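Local coordinates for MoaF-like domain-containing protein (Burkholderia vietnamiensis, PDB 5HAL), which is of unknown function but has been named a putative beta-lactamase and may bind a small ligand in its calycin-type barrel, at residues 14-18 with 61-65; 68-73 with 85-90. All coordinates share one frame. Residues are numbered along the deposited sequence.

Contact 1 (14-18 with 61-65)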
ATOM      1  N   ARG A  14     -12.334  15.586  -0.337  1.00 82.36           N
ATOM      2  CA  ARG A  14     -11.715  14.784  -1.389  1.00 77.08           C
ATOM      3  C   ARG A  14     -11.535  13.341  -0.917  1.00 66.17           C
ATOM      4  O   ARG A  14     -10.835  13.094   0.074  1.00 63.02           O
ATOM      5  CB  ARG A  14     -10.372  15.410  -1.769  1.00 78.10           C
ATOM      6  CG  ARG A  14      -9.469  14.565  -2.648  1.00 73.34           C
ATOM      7  CD  ARG A  14      -8.140  15.283  -2.922  1.00 75.04           C
ATOM      8  NE  ARG A  14      -7.368  14.627  -3.978  1.00 70.16           N
ATOM      9  CZ  ARG A  14      -6.213  13.990  -3.796  1.00 60.18           C
ATOM     10  NH1 ARG A  14      -5.658  13.924  -2.590  1.00 51.89           N
ATOM     11  NH2 ARG A  14      -5.606  13.421  -4.832  1.00 50.68           N
ATOM     12  N   ARG A  15     -12.165  12.388  -1.616  1.00 54.13           N
ATOM     13  CA  ARG A  15     -12.044  10.974  -1.260  1.00 52.58           C
ATOM     14  C   ARG A  15     -11.516  10.167  -2.437  1.00 43.78           C
ATOM     15  O   ARG A  15     -12.017  10.317  -3.560  1.00 43.27           O
ATOM     16  CB  ARG A  15     -13.393  10.370  -0.808  1.00 59.03           C
ATOM     17  CG  ARG A  15     -13.960  10.898   0.505  1.00 67.69           C
ATOM     18  CD  ARG A  15     -13.121  10.496   1.719  1.00 57.87           C
ATOM     19  NE  ARG A  15     -13.755  10.915   2.970  1.00 61.43           N
ATOM     20  CZ  ARG A  15     -13.665  12.140   3.489  1.00 69.68           C
ATOM     21  NH1 ARG A  15     -12.963  13.083   2.870  1.00 72.96           N
ATOM     22  NH2 ARG A  15     -14.279  12.429   4.630  1.00 71.57           N
ATOM     23  N   PRO A  16     -10.538   9.293  -2.219  1.00 39.20           N
ATOM     24  CA  PRO A  16     -10.102   8.375  -3.275  1.00 34.61           C
ATOM     25  C   PRO A  16     -11.148   7.304  -3.506  1.00 36.68           C
ATOM     26  O   PRO A  16     -11.928   6.990  -2.595  1.00 36.37           O
ATOM     27  CB  PRO A  16      -8.811   7.775  -2.706  1.00 30.22           C
ATOM     28  CG  PRO A  16      -9.044   7.791  -1.227  1.00 30.86           C
ATOM     29  CD  PRO A  16      -9.820   9.061  -0.954  1.00 31.47           C
ATOM     30  N   PRO A  17     -11.206   6.723  -4.710  1.00 36.78           N
ATOM     31  CA  PRO A  17     -12.245   5.722  -4.973  1.00 33.34           C
ATOM     32  C   PRO A  17     -12.061   4.469  -4.158  1.00 34.40           C
ATOM     33  O   PRO A  17     -13.027   3.716  -3.997  1.00 35.85           O
ATOM     34  CB  PRO A  17     -12.104   5.430  -6.473  1.00 38.01           C
ATOM     35  CG  PRO A  17     -11.052   6.383  -6.982  1.00 40.62           C
ATOM     36  CD  PRO A  17     -10.264   6.861  -5.834  1.00 32.58           C
ATOM     37  N   PHE A  18     -10.862   4.228  -3.625  1.00 27.96           N
ATOM     38  CA  PHE A  18     -10.598   3.053  -2.809  1.00 31.07           C
ATOM     39  C   PHE A  18     -10.845   3.285  -1.318  1.00 31.44           C
ATOM     40  O   PHE A  18     -10.584   2.383  -0.512  1.00 28.76           O
ATOM     41  CB  PHE A  18      -9.163   2.555  -3.046  1.00 28.93           C
ATOM     42  CG  PHE A  18      -8.117   3.641  -3.076  1.00 31.26           C
ATOM     43  CD1 PHE A  18      -7.717   4.211  -4.283  1.00 27.70           C
ATOM     44  CD2 PHE A  18      -7.505   4.071  -1.900  1.00 25.46           C
ATOM     45  CE1 PHE A  18      -6.733   5.199  -4.308  1.00 31.28           C
ATOM     46  CE2 PHE A  18      -6.525   5.071  -1.919  1.00 21.64           C
ATOM     47  CZ  PHE A  18      -6.135   5.626  -3.119  1.00 25.73           C
ATOM     48  N   TYR A  61      -1.532   8.685   4.351  1.00 26.53           N
ATOM     49  CA  TYR A  61      -0.989   8.561   3.002  1.00 27.18           C
ATOM     50  C   TYR A  61      -1.448   9.727   2.136  1.00 25.53           C
ATOM     51  O   TYR A  61      -2.436  10.401   2.433  1.00 29.12           O
ATOM     52  CB  TYR A  61      -1.398   7.226   2.344  1.00 20.39           C
ATOM     53  CG  TYR A  61      -2.889   7.120   2.103  1.00 23.56           C
ATOM     54  CD1 TYR A  61      -3.743   6.652   3.095  1.00 21.86           C
ATOM     55  CD2 TYR A  61      -3.446   7.503   0.880  1.00 25.20           C
ATOM     56  CE1 TYR A  61      -5.123   6.563   2.876  1.00 26.31           C
ATOM     57  CE2 TYR A  61      -4.826   7.422   0.652  1.00 23.07           C
ATOM     58  CZ  TYR A  61      -5.655   6.959   1.650  1.00 22.43           C
ATOM     59  OH  TYR A  61      -7.010   6.881   1.417  1.00 26.56           O
ATOM     60  N   THR A  62      -0.712   9.948   1.052  1.00 25.51           N
ATOM     61  CA  THR A  62      -1.141  10.778  -0.062  1.00 26.96           C
ATOM     62  C   THR A  62      -1.472   9.874  -1.240  1.00 24.43           C
ATOM     63  O   THR A  62      -0.999   8.739  -1.324  1.00 25.07           O
ATOM     64  CB  THR A  62      -0.047  11.785  -0.473  1.00 30.84           C
ATOM     65  OG1 THR A  62       1.135  11.079  -0.898  1.00 28.10           O
ATOM     66  CG2 THR A  62       0.312  12.696   0.712  1.00 26.13           C
ATOM     67  N   TRP A  63      -2.302  10.377  -2.144  1.00 25.21           N
ATOM     68  CA  TRP A  63      -2.677   9.621  -3.330  1.00 25.92           C
ATOM     69  C   TRP A  63      -2.877  10.601  -4.472  1.00 30.14           C
ATOM     70  O   TRP A  63      -3.380  11.706  -4.256  1.00 33.51           O
ATOM     71  CB  TRP A  63      -3.957   8.800  -3.104  1.00 23.64           C
ATOM     72  CG  TRP A  63      -5.185   9.648  -2.895  1.00 22.69           C
ATOM     73  CD1 TRP A  63      -5.586  10.237  -1.729  1.00 25.31           C
ATOM     74  CD2 TRP A  63      -6.178   9.987  -3.876  1.00 28.74           C
ATOM     75  NE1 TRP A  63      -6.765  10.926  -1.923  1.00 24.87           N
ATOM     76  CE2 TRP A  63      -7.153  10.782  -3.231  1.00 28.65           C
ATOM     77  CE3 TRP A  63      -6.341   9.692  -5.234  1.00 28.63           C
ATOM     78  CZ2 TRP A  63      -8.265  11.301  -3.904  1.00 30.29           C
ATOM     79  CZ3 TRP A  63      -7.453  10.204  -5.906  1.00 31.27           C
ATOM     80  CH2 TRP A  63      -8.402  10.999  -5.237  1.00 36.86           C
ATOM     81  N   GLN A  64      -2.467  10.198  -5.680  1.00 28.57           N
ATOM     82  CA  GLN A  64      -2.641  10.996  -6.894  1.00 31.70           C
ATOM     83  C   GLN A  64      -2.920  10.049  -8.049  1.00 34.55           C
ATOM     84  O   GLN A  64      -2.251   9.011  -8.172  1.00 33.78           O
ATOM     85  CB  GLN A  64      -1.394  11.831  -7.244  1.00 38.92           C
ATOM     86  CG  GLN A  64      -0.782  12.596  -6.087  1.00 51.08           C
ATOM     87  CD  GLN A  64      -1.657  13.754  -5.633  1.00 66.10           C
ATOM     88  OE1 GLN A  64      -2.528  14.215  -6.376  1.00 66.75           O
ATOM     89  NE2 GLN A  64      -1.436  14.223  -4.404  1.00 71.14           N
ATOM     90  N   PRO A  65      -3.858  10.389  -8.930  1.00 33.98           N
ATOM     91  CA  PRO A  65      -4.035   9.582 -10.138  1.00 32.26           C
ATOM     92  C   PRO A  65      -2.820   9.715 -11.040  1.00 36.68           C
ATOM     93  O   PRO A  65      -2.232  10.792 -11.160  1.00 39.90           O
ATOM     94  CB  PRO A  65      -5.293  10.181 -10.789  1.00 37.21           C
ATOM     95  CG  PRO A  65      -5.347  11.578 -10.286  1.00 36.08           C
ATOM     96  CD  PRO A  65      -4.792  11.529  -8.881  1.00 32.21           C
TER
HETATM   97  O   HOH W   1      -8.306  12.038   0.328  1.00 35.31           O
HETATM   98  O   HOH W   2      -3.449  12.909  -1.177  1.00 36.53           O
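The indole of W63 is sandwiched between R14 and P16 of the loop that precedes the first barrel strand. With chi1 at 66° (p), W63 swings its ring out from strand 56-67 into the bend of that loop. R14 has chi1 to chi3 all t, so its extended side chain reaches back over the ring: the guanidinium lies flat on the indole, planes at 4° and centres 3.7 Å apart, a stacked cation-pi pair. From there R14 NH2 donates to W63 O (2.9 Å, 165°). The side chain of R14 is nevertheless poorly ordered and exposed. On the opposite face, P16 CB sits 3.6 Å from the centroid of the six-membered ring of W63, a CH-pi contact. Two waters complete the fit: water 1 donates to R14 O and accepts from W63 NE1, while water 2 accepts from R14 NH1 and W63 N. Deeper in, F18 (chi1 44°, p) turns its ring edge toward the face of W63, planes at 79°, and its CE2 lies 3.9 Å from Y61 CE2. Y61, also p, brings OH to 3.5 Å from P16 CG. Beyond the two segments, F18 and Y61 both meet Y36 edge-to-face. The N-terminal loop thus runs roughly perpendicular to strand 56-67 (end-to-end directions 98° apart) and inserts F18 among aromatic residues at one end of an eight-stranded, calycin-type antiparallel barrel.

Contact 2 (68-73 with 85-90). With EDO (1,2-ethanediol), chain B.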
ATOM      1  N   ALA A  68      -5.897   5.997 -15.709  1.00 52.38           N
ATOM      2  CA  ALA A  68      -7.199   5.434 -15.382  1.00 53.47           C
ATOM      3  C   ALA A  68      -7.060   4.351 -14.322  1.00 57.26           C
ATOM      4  O   ALA A  68      -6.268   3.413 -14.473  1.00 59.33           O
ATOM      5  CB  ALA A  68      -7.851   4.866 -16.644  1.00 57.66           C
ATOM      6  N   ASP A  69      -7.795   4.512 -13.227  1.00 47.43           N
ATOM      7  CA  ASP A  69      -7.857   3.546 -12.132  1.00 45.18           C
ATOM      8  C   ASP A  69      -6.490   3.221 -11.522  1.00 38.40           C
ATOM      9  O   ASP A  69      -6.376   2.239 -10.769  1.00 36.66           O
ATOM     10  CB  ASP A  69      -8.541   2.250 -12.583  1.00 50.62           C
ATOM     11  CG  ASP A  69      -9.951   2.483 -13.094  1.00 53.65           C
ATOM     12  OD1 ASP A  69     -10.703   3.251 -12.460  1.00 52.17           O
ATOM     13  OD2 ASP A  69     -10.301   1.903 -14.138  1.00 56.30           O
ATOM     14  N   THR A  70      -5.462   4.027 -11.792  1.00 34.86           N
ATOM     15  CA  THR A  70      -4.106   3.788 -11.311  1.00 34.05           C
ATOM     16  C   THR A  70      -3.645   4.986 -10.488  1.00 36.35           C
ATOM     17  O   THR A  70      -3.708   6.124 -10.962  1.00 35.59           O
ATOM     18  CB  THR A  70      -3.140   3.551 -12.485  1.00 34.86           C
ATOM     19  OG1 THR A  70      -3.656   2.528 -13.335  1.00 39.19           O
ATOM     20  CG2 THR A  70      -1.774   3.114 -11.981  1.00 33.38           C
ATOM     21  N   TYR A  71      -3.151   4.730  -9.269  1.00 29.75           N
ATOM     22  CA  TYR A  71      -2.830   5.791  -8.323  1.00 28.72           C
ATOM     23  C   TYR A  71      -1.442   5.594  -7.732  1.00 31.25           C
ATOM     24  O   TYR A  71      -1.032   4.467  -7.439  1.00 29.91           O
ATOM     25  CB  TYR A  71      -3.884   5.845  -7.179  1.00 27.48           C
ATOM     26  CG  TYR A  71      -5.275   5.977  -7.731  1.00 30.38           C
ATOM     27  CD1 TYR A  71      -6.044   4.856  -8.002  1.00 32.84           C
ATOM     28  CD2 TYR A  71      -5.796   7.225  -8.050  1.00 33.17           C
ATOM     29  CE1 TYR A  71      -7.311   4.979  -8.564  1.00 37.82           C
ATOM     30  CE2 TYR A  71      -7.059   7.358  -8.599  1.00 35.38           C
ATOM     31  CZ  TYR A  71      -7.806   6.230  -8.856  1.00 36.77           C
ATOM     32  OH  TYR A  71      -9.056   6.354  -9.399  1.00 49.97           O
ATOM     33  N   ALA A  72      -0.728   6.705  -7.548  1.00 30.46           N
ATOM     34  CA  ALA A  72       0.475   6.744  -6.722  1.00 29.08           C
ATOM     35  C   ALA A  72       0.067   6.986  -5.264  1.00 31.48           C
ATOM     36  O   ALA A  72      -0.473   8.045  -4.919  1.00 33.01           O
ATOM     37  CB  ALA A  72       1.430   7.825  -7.222  1.00 22.57           C
ATOM     38  N   ILE A  73       0.316   6.001  -4.413  1.00 25.14           N
ATOM     39  CA  ILE A  73      -0.047   6.034  -2.998  1.00 22.83           C
ATOM     40  C   ILE A  73       1.250   5.970  -2.197  1.00 26.97           C
ATOM     41  O   ILE A  73       2.061   5.058  -2.404  1.00 26.95           O
ATOM     42  CB  ILE A  73      -0.989   4.867  -2.654  1.00 23.64           C
ATOM     43  CG1 ILE A  73      -2.186   4.877  -3.619  1.00 25.28           C
ATOM     44  CG2 ILE A  73      -1.446   4.919  -1.185  1.00 21.62           C
ATOM     45  CD1 ILE A  73      -3.101   3.673  -3.490  1.00 25.28           C
ATOM     46  N   HIS A  85       3.558   3.134  -3.539  1.00 22.01           N
ATOM     47  CA  HIS A  85       2.802   2.198  -4.365  1.00 20.36           C
ATOM     48  C   HIS A  85       2.392   2.860  -5.670  1.00 29.84           C
ATOM     49  O   HIS A  85       1.959   4.014  -5.675  1.00 27.62           O
ATOM     50  CB  HIS A  85       1.509   1.751  -3.682  1.00 21.06           C
ATOM     51  CG  HIS A  85       1.665   0.648  -2.694  1.00 25.40           C
ATOM     52  ND1 HIS A  85       0.657  -0.262  -2.446  1.00 25.20           N
ATOM     53  CD2 HIS A  85       2.681   0.331  -1.854  1.00 24.14           C
ATOM     54  CE1 HIS A  85       1.059  -1.108  -1.512  1.00 26.97           C
ATOM     55  NE2 HIS A  85       2.284  -0.770  -1.140  1.00 25.21           N
ATOM     56  N   ILE A  86       2.450   2.103  -6.765  1.00 28.06           N
ATOM     57  CA  ILE A  86       1.696   2.427  -7.973  1.00 27.91           C
ATOM     58  C   ILE A  86       0.702   1.294  -8.140  1.00 28.50           C
ATOM     59  O   ILE A  86       1.059   0.195  -8.581  1.00 28.07           O
ATOM     60  CB  ILE A  86       2.583   2.591  -9.207  1.00 29.99           C
ATOM     61  CG1 ILE A  86       3.631   3.662  -8.919  1.00 29.22           C
ATOM     62  CG2 ILE A  86       1.739   2.988 -10.413  1.00 26.51           C
ATOM     63  CD1 ILE A  86       4.760   3.635  -9.851  1.00 37.15           C
ATOM     64  N   ASP A  87      -0.539   1.547  -7.752  1.00 26.08           N
ATOM     65  CA  ASP A  87      -1.556   0.514  -7.641  1.00 27.13           C
ATOM     66  C   ASP A  87      -2.614   0.753  -8.707  1.00 30.56           C
ATOM     67  O   ASP A  87      -3.253   1.810  -8.730  1.00 34.51           O
ATOM     68  CB  ASP A  87      -2.166   0.507  -6.239  1.00 24.95           C
ATOM     69  CG  ASP A  87      -1.217  -0.072  -5.200  1.00 29.03           C
ATOM     70  OD1 ASP A  87      -0.160  -0.588  -5.609  1.00 27.98           O
ATOM     71  OD2 ASP A  87      -1.522  -0.027  -3.987  1.00 25.80           O
ATOM     72  N   ASP A  88      -2.780  -0.228  -9.589  1.00 33.31           N
ATOM     73  CA  ASP A  88      -3.737  -0.179 -10.689  1.00 34.56           C
ATOM     74  C   ASP A  88      -4.900  -1.080 -10.295  1.00 35.75           C
ATOM     75  O   ASP A  88      -4.766  -2.309 -10.294  1.00 38.26           O
ATOM     76  CB  ASP A  88      -3.050  -0.634 -11.978  1.00 39.08           C
ATOM     77  CG  ASP A  88      -3.979  -0.672 -13.194  1.00 41.53           C
ATOM     78  OD1 ASP A  88      -5.215  -0.701 -13.056  1.00 38.82           O
ATOM     79  OD2 ASP A  88      -3.436  -0.701 -14.315  1.00 44.90           O
ATOM     80  N   PHE A  89      -6.038  -0.465  -9.946  1.00 33.80           N
ATOM     81  CA  PHE A  89      -7.170  -1.206  -9.409  1.00 38.40           C
ATOM     82  C   PHE A  89      -8.020  -1.866 -10.481  1.00 45.01           C
ATOM     83  O   PHE A  89      -8.897  -2.665 -10.139  1.00 45.20           O
ATOM     84  CB  PHE A  89      -8.040  -0.283  -8.549  1.00 32.25           C
ATOM     85  CG  PHE A  89      -7.358   0.167  -7.293  1.00 33.48           C
ATOM     86  CD1 PHE A  89      -7.604  -0.472  -6.092  1.00 31.23           C
ATOM     87  CD2 PHE A  89      -6.427   1.194  -7.325  1.00 30.72           C
ATOM     88  CE1 PHE A  89      -6.960  -0.075  -4.935  1.00 32.91           C
ATOM     89  CE2 PHE A  89      -5.784   1.601  -6.175  1.00 35.37           C
ATOM     90  CZ  PHE A  89      -6.049   0.957  -4.973  1.00 32.33           C
ATOM     91  N   ALA A  90      -7.795  -1.557 -11.757  1.00 48.64           N
ATOM     92  CA  ALA A  90      -8.522  -2.255 -12.813  1.00 51.97           C
ATOM     93  C   ALA A  90      -7.783  -3.514 -13.251  1.00 53.23           C
ATOM     94  O   ALA A  90      -8.384  -4.585 -13.365  1.00 54.53           O
ATOM     95  CB  ALA A  90      -8.748  -1.330 -14.011  1.00 48.48           C
TER
HETATM   96  C1  EDO B 201       5.259  -2.140   1.069  1.00 63.28           C
HETATM   97  O1  EDO B 201       3.949  -2.371   0.522  1.00 51.30           O
HETATM   98  C2  EDO B 201       5.302  -2.585   2.527  1.00 64.84           C
HETATM   99  O2  EDO B 201       6.645  -2.592   3.027  1.00 65.11           O
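Strands 70-76 and 82-88 form a beta hairpin in the wall of the barrel, and this contact is the end of it away from the connecting turn. The two run antiparallel, their short axes 4.7 Å apart at closest approach and 158° between directions. Y71 pairs with D87 through Y71 N to D87 O and D87 N to Y71 O, both 3.0 Å; I73 pairs with H85 through I73 N to H85 O (2.9 Å) and H85 N to I73 O (2.7 Å). T70 with D88 and A72 with I86 are the non-hydrogen-bonded pairs, where CA-H...O contacts such as A72 CA to H85 O (3.3 Å) add to the pairing. Past the regular strands, F89 N still donates to D69 O (2.8 Å). D69, with positive phi (57°), lies in the short turn between strands 56-67 and 70-76; D88 OD1 accepts from A90 N (3.0 Å) in an Asx turn after strand 82-88. T70 OG1 donates to A68 O, while T70 CG2 touches I86 CG2 at 3.8 Å. On the face bearing Y71, I73, H85 and D87, Y71 CD1 approaches F89 CE2 at 3.7 Å. H85 ND1 donates to D87 OD2 (2.7 Å, 164°), and D87 OD1 is hydrogen-bonded to S94 OG. H85 NE2 is hydrogen-bonded to O1 of a 1,2-ethanediol (2.8 Å), a molecule probably from the crystallisation liquor. The carboxylate thus fixes the orientation of the imidazole and can favour a proton on ND1, with NE2 presented to a small polar molecule; whether this serves binding or catalysis is not established.

How the contacts relate
The two contacts, centres 10 Å apart, lie in series along the chain and join through strands 56-67 and 70-76, which are neighbours in the barrel. A probable backbone hydrogen bond from A72 N to Q64 O (2.8 Å) links them directly. Packing joins them as well: F18 CZ lies 3.6 Å from I73 CD1, P17 CG 3.1 Å from Y71 OH, and P65 CA 3.6 Å from Y71 CD2. F18 is a shared element, its ring nearly parallel to that of F89 and edge-to-face with Y71. The loop of contact 1 therefore packs through F18 on Y71, I73 and F89 of contact 2, whereas the ethanediol on H85 is well away, with F18 CE2 13.1 Å from its O1.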